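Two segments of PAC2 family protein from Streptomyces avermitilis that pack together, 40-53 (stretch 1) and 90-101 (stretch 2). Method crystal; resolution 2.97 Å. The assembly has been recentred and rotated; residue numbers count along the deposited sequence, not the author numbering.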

# COMPACT_ATOMS: atom_id res chain seq x y z
N ALA A 40 10.34 -16.85 -1.49
CA ALA A 40 9.01 -16.98 -0.96
C ALA A 40 8.26 -15.65 -1.18
O ALA A 40 8.84 -14.58 -0.99
CB ALA A 40 9.08 -17.31 0.51
N LEU A 41 6.99 -15.71 -1.58
CA LEU A 41 6.21 -14.48 -1.65
C LEU A 41 5.97 -13.94 -0.24
O LEU A 41 5.83 -14.69 0.72
CB LEU A 41 4.87 -14.67 -2.34
CG LEU A 41 4.91 -15.09 -3.80
CD1 LEU A 41 3.51 -15.04 -4.38
CD2 LEU A 41 5.82 -14.21 -4.59
N ASP A 42 5.95 -12.61 -0.14
CA ASP A 42 5.72 -11.94 1.12
C ASP A 42 4.30 -12.17 1.65
O ASP A 42 3.35 -11.54 1.17
CB ASP A 42 5.96 -10.46 0.92
CG ASP A 42 5.96 -9.70 2.19
OD1 ASP A 42 5.35 -10.23 3.14
OD2 ASP A 42 6.57 -8.61 2.25
N ALA A 43 4.16 -13.03 2.65
CA ALA A 43 2.86 -13.39 3.19
C ALA A 43 2.05 -12.17 3.57
O ALA A 43 0.86 -12.10 3.30
CB ALA A 43 3.01 -14.28 4.35
N GLU A 44 2.72 -11.19 4.17
CA GLU A 44 2.12 -9.92 4.58
C GLU A 44 1.12 -9.33 3.58
O GLU A 44 0.14 -8.71 3.98
CB GLU A 44 3.23 -8.92 4.82
CG GLU A 44 2.88 -7.77 5.72
CD GLU A 44 2.96 -8.10 7.20
OE1 GLU A 44 2.87 -9.29 7.59
OE2 GLU A 44 3.08 -7.13 7.98
N ASP A 45 1.33 -9.56 2.28
CA ASP A 45 0.46 -8.98 1.25
C ASP A 45 -0.75 -9.81 0.92
O ASP A 45 -1.68 -9.29 0.31
CB ASP A 45 1.23 -8.73 -0.05
CG ASP A 45 2.25 -7.59 0.08
OD1 ASP A 45 1.87 -6.48 0.55
OD2 ASP A 45 3.44 -7.83 -0.28
N TYR A 46 -0.77 -11.08 1.30
CA TYR A 46 -1.75 -11.98 0.71
C TYR A 46 -2.64 -12.79 1.65
O TYR A 46 -3.73 -13.24 1.25
CB TYR A 46 -1.03 -12.90 -0.22
CG TYR A 46 -0.28 -12.19 -1.32
CD1 TYR A 46 1.09 -12.30 -1.43
CD2 TYR A 46 -0.96 -11.42 -2.24
CE1 TYR A 46 1.77 -11.67 -2.43
CE2 TYR A 46 -0.28 -10.77 -3.25
CZ TYR A 46 1.08 -10.90 -3.34
OH TYR A 46 1.74 -10.26 -4.34
N TYR A 47 -2.17 -12.97 2.89
CA TYR A 47 -2.74 -13.94 3.81
C TYR A 47 -3.36 -13.31 5.06
O TYR A 47 -2.75 -12.48 5.75
CB TYR A 47 -1.70 -14.99 4.16
CG TYR A 47 -1.25 -15.82 2.98
CD1 TYR A 47 -0.10 -15.49 2.27
CD2 TYR A 47 -1.98 -16.93 2.56
CE1 TYR A 47 0.31 -16.22 1.17
CE2 TYR A 47 -1.57 -17.69 1.46
CZ TYR A 47 -0.43 -17.33 0.77
OH TYR A 47 -0.01 -18.08 -0.31
N ASP A 48 -4.61 -13.67 5.29
CA ASP A 48 -5.31 -13.36 6.50
C ASP A 48 -4.79 -14.39 7.49
O ASP A 48 -4.88 -15.60 7.22
CB ASP A 48 -6.80 -13.55 6.27
CG ASP A 48 -7.62 -13.30 7.51
OD1 ASP A 48 -7.33 -13.93 8.55
OD2 ASP A 48 -8.57 -12.49 7.45
N PHE A 49 -4.24 -13.93 8.61
CA PHE A 49 -3.52 -14.83 9.48
C PHE A 49 -4.41 -15.41 10.54
O PHE A 49 -3.97 -16.21 11.37
CB PHE A 49 -2.31 -14.14 10.10
CG PHE A 49 -1.29 -13.71 9.11
CD1 PHE A 49 -0.63 -14.64 8.32
CD2 PHE A 49 -0.98 -12.38 8.95
CE1 PHE A 49 0.32 -14.23 7.39
CE2 PHE A 49 -0.04 -11.97 8.02
CZ PHE A 49 0.61 -12.89 7.24
N GLN A 50 -5.66 -15.05 10.56
CA GLN A 50 -6.51 -15.76 11.49
C GLN A 50 -7.03 -16.99 10.78
O GLN A 50 -7.24 -18.02 11.40
CB GLN A 50 -7.63 -14.86 12.02
CG GLN A 50 -7.08 -13.84 12.98
CD GLN A 50 -8.08 -12.90 13.54
OE1 GLN A 50 -9.22 -12.82 13.12
NE2 GLN A 50 -7.65 -12.16 14.52
N VAL A 51 -7.19 -16.88 9.48
CA VAL A 51 -7.59 -17.99 8.64
C VAL A 51 -6.40 -18.90 8.41
O VAL A 51 -6.56 -20.10 8.32
CB VAL A 51 -8.13 -17.49 7.31
CG1 VAL A 51 -8.11 -18.60 6.27
CG2 VAL A 51 -9.51 -16.88 7.50
N ASN A 52 -5.20 -18.32 8.32
CA ASN A 52 -3.99 -19.09 8.10
C ASN A 52 -2.99 -18.82 9.19
O ASN A 52 -2.00 -18.14 8.98
CB ASN A 52 -3.35 -18.71 6.78
CG ASN A 52 -4.20 -19.10 5.60
OD1 ASN A 52 -4.42 -20.29 5.36
ND2 ASN A 52 -4.68 -18.10 4.84
N ARG A 53 -3.27 -19.35 10.37
CA ARG A 53 -2.47 -19.10 11.54
C ARG A 53 -1.04 -19.59 11.34
O ARG A 53 -0.84 -20.76 11.02
CB ARG A 53 -3.14 -19.79 12.70
CG ARG A 53 -3.06 -19.02 13.93
CD ARG A 53 -4.22 -19.20 14.90
NE ARG A 53 -4.33 -17.95 15.62
CZ ARG A 53 -5.41 -17.19 15.61
NH1 ARG A 53 -5.41 -16.04 16.24
NH2 ARG A 53 -6.50 -17.60 14.99
N GLY A 90 2.26 -23.34 -2.81
CA GLY A 90 1.61 -22.27 -2.09
C GLY A 90 0.35 -22.68 -1.37
O GLY A 90 -0.19 -23.76 -1.57
N ILE A 91 -0.10 -21.81 -0.48
CA ILE A 91 -1.45 -21.83 0.04
C ILE A 91 -2.26 -20.85 -0.83
O ILE A 91 -1.73 -19.80 -1.22
CB ILE A 91 -1.39 -21.27 1.44
CG1 ILE A 91 -0.18 -21.88 2.18
CG2 ILE A 91 -2.76 -21.36 2.14
CD1 ILE A 91 -0.54 -23.04 3.06
N GLU A 92 -3.51 -21.13 -1.16
CA GLU A 92 -4.27 -20.12 -1.89
C GLU A 92 -4.39 -18.83 -1.07
O GLU A 92 -4.80 -18.87 0.09
CB GLU A 92 -5.63 -20.62 -2.23
CG GLU A 92 -6.45 -19.67 -2.98
CD GLU A 92 -7.80 -20.24 -3.25
OE1 GLU A 92 -8.50 -20.56 -2.26
OE2 GLU A 92 -8.17 -20.39 -4.45
N PRO A 93 -4.00 -17.68 -1.65
CA PRO A 93 -4.10 -16.45 -0.86
C PRO A 93 -5.55 -16.05 -0.60
O PRO A 93 -6.45 -16.41 -1.34
CB PRO A 93 -3.43 -15.39 -1.77
CG PRO A 93 -3.58 -15.92 -3.15
CD PRO A 93 -3.51 -17.43 -3.02
N SER A 94 -5.76 -15.28 0.44
CA SER A 94 -7.08 -14.77 0.68
C SER A 94 -7.31 -13.37 0.08
O SER A 94 -8.45 -12.95 -0.09
CB SER A 94 -7.42 -14.84 2.17
OG SER A 94 -6.38 -14.32 2.94
N MSE A 95 -6.25 -12.65 -0.28
CA MSE A 95 -6.45 -11.35 -0.92
C MSE A 95 -5.46 -11.02 -2.04
O MSE A 95 -4.56 -11.79 -2.32
CB MSE A 95 -6.50 -10.25 0.12
CG MSE A 95 -5.55 -10.47 1.24
SE MSE A 95 -5.65 -9.20 2.65
CE MSE A 95 -4.15 -8.09 2.07
N ARG A 96 -5.67 -9.89 -2.70
CA ARG A 96 -4.84 -9.42 -3.83
C ARG A 96 -4.36 -10.50 -4.83
O ARG A 96 -3.17 -10.61 -5.17
CB ARG A 96 -3.71 -8.55 -3.29
CG ARG A 96 -4.16 -7.63 -2.15
CD ARG A 96 -3.01 -6.84 -1.55
NE ARG A 96 -2.23 -6.24 -2.63
CZ ARG A 96 -2.57 -5.12 -3.25
NH1 ARG A 96 -3.66 -4.43 -2.86
NH2 ARG A 96 -1.82 -4.67 -4.26
N TRP A 97 -5.30 -11.30 -5.31
CA TRP A 97 -4.97 -12.34 -6.29
C TRP A 97 -4.32 -11.83 -7.58
O TRP A 97 -3.46 -12.51 -8.13
CB TRP A 97 -6.20 -13.14 -6.66
CG TRP A 97 -6.73 -13.99 -5.55
CD1 TRP A 97 -6.33 -13.99 -4.23
CD2 TRP A 97 -7.79 -14.93 -5.65
NE1 TRP A 97 -7.08 -14.89 -3.52
CE2 TRP A 97 -7.99 -15.48 -4.37
CE3 TRP A 97 -8.60 -15.37 -6.71
CZ2 TRP A 97 -8.94 -16.46 -4.12
CZ3 TRP A 97 -9.56 -16.31 -6.46
CH2 TRP A 97 -9.73 -16.85 -5.17
N ARG A 98 -4.75 -10.65 -8.06
CA ARG A 98 -4.15 -10.08 -9.26
C ARG A 98 -2.66 -9.78 -9.08
O ARG A 98 -1.87 -10.02 -9.99
CB ARG A 98 -4.95 -8.88 -9.75
CG ARG A 98 -4.22 -8.02 -10.80
CD ARG A 98 -5.09 -6.97 -11.46
NE ARG A 98 -5.88 -6.09 -10.58
CZ ARG A 98 -5.40 -5.04 -9.88
NH1 ARG A 98 -4.11 -4.74 -9.90
NH2 ARG A 98 -6.22 -4.30 -9.16
N SER A 99 -2.27 -9.28 -7.92
CA SER A 99 -0.88 -9.00 -7.62
C SER A 99 -0.14 -10.29 -7.40
O SER A 99 0.98 -10.45 -7.87
CB SER A 99 -0.77 -8.18 -6.36
OG SER A 99 -1.80 -7.19 -6.34
N PHE A 100 -0.77 -11.21 -6.68
CA PHE A 100 -0.18 -12.50 -6.41
C PHE A 100 0.27 -13.12 -7.71
O PHE A 100 1.41 -13.58 -7.85
CB PHE A 100 -1.24 -13.35 -5.78
CG PHE A 100 -0.78 -14.69 -5.32
CD1 PHE A 100 -0.23 -14.86 -4.06
CD2 PHE A 100 -0.99 -15.81 -6.13
CE1 PHE A 100 0.15 -16.12 -3.62
CE2 PHE A 100 -0.60 -17.09 -5.69
CZ PHE A 100 -0.04 -17.25 -4.45
N CYS A 101 -0.64 -13.11 -8.68
CA CYS A 101 -0.41 -13.75 -9.95
C CYS A 101 0.63 -13.02 -10.75
O CYS A 101 1.44 -13.67 -11.41
CB CYS A 101 -1.69 -13.85 -10.72
SG CYS A 101 -2.69 -15.15 -10.05

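Which polar contacts fasten the two stretches? The backbone carbonyl of Tyr 46 is the hub: Tyr 46 O accepts hydrogen bonds from Ser 94 N and Met 95 N, both at 3.0 Å, and a weak one from Ser 94 OG at 3.3 Å. Two consecutive amides converging on one oxygen fix the backbones where they run close, with CA of Tyr 46 5.0 Å from CA of Met 95. The Ser 94 hydroxyl also accepts from the next part of the loop, Asp 48 N to Ser 94 OG at 3.0 Å. A small side chain that both donates and accepts suits this place, since its p rotamer places OG within reach of both backbone groups.

How does Tyr 47 join in, when its CA-to-CB bond points away? Its long side chain, with chi1 in m, carries the ring back to stretch 2, where Tyr 47 OH donates to Ile 91 O at 2.6 Å. Along the way the ring packs on aliphatic carbon, with Tyr 47 CE2 3.6 Å from Ile 91 CB, so one residue supplies both a polar end and an apolar flank.

What does the Tyr 46 ring do beside the helix that starts at Trp 97? Phe 100 turns its edge toward the Tyr 46 face, the planes at 89° and the centroids 5.2 Å apart, and Phe 100 CB makes an off-centre CH-pi contact. Tyr 46 is buried and has the largest area covered by the other stretch, 126 Å².

What packs around these rings? Leu 41 CD1 meets Phe 100 CE1 at 3.6 Å, extending the apolar packing, while Tyr 46 CB lies 3.8 Å from Pro 93 CB. Where Asp 45 and Arg 96 are both partly exposed, Arg 96 CD approaches Asp 45 O at 3.4 Å, with the aliphatic part of the side chain packed against that carbonyl.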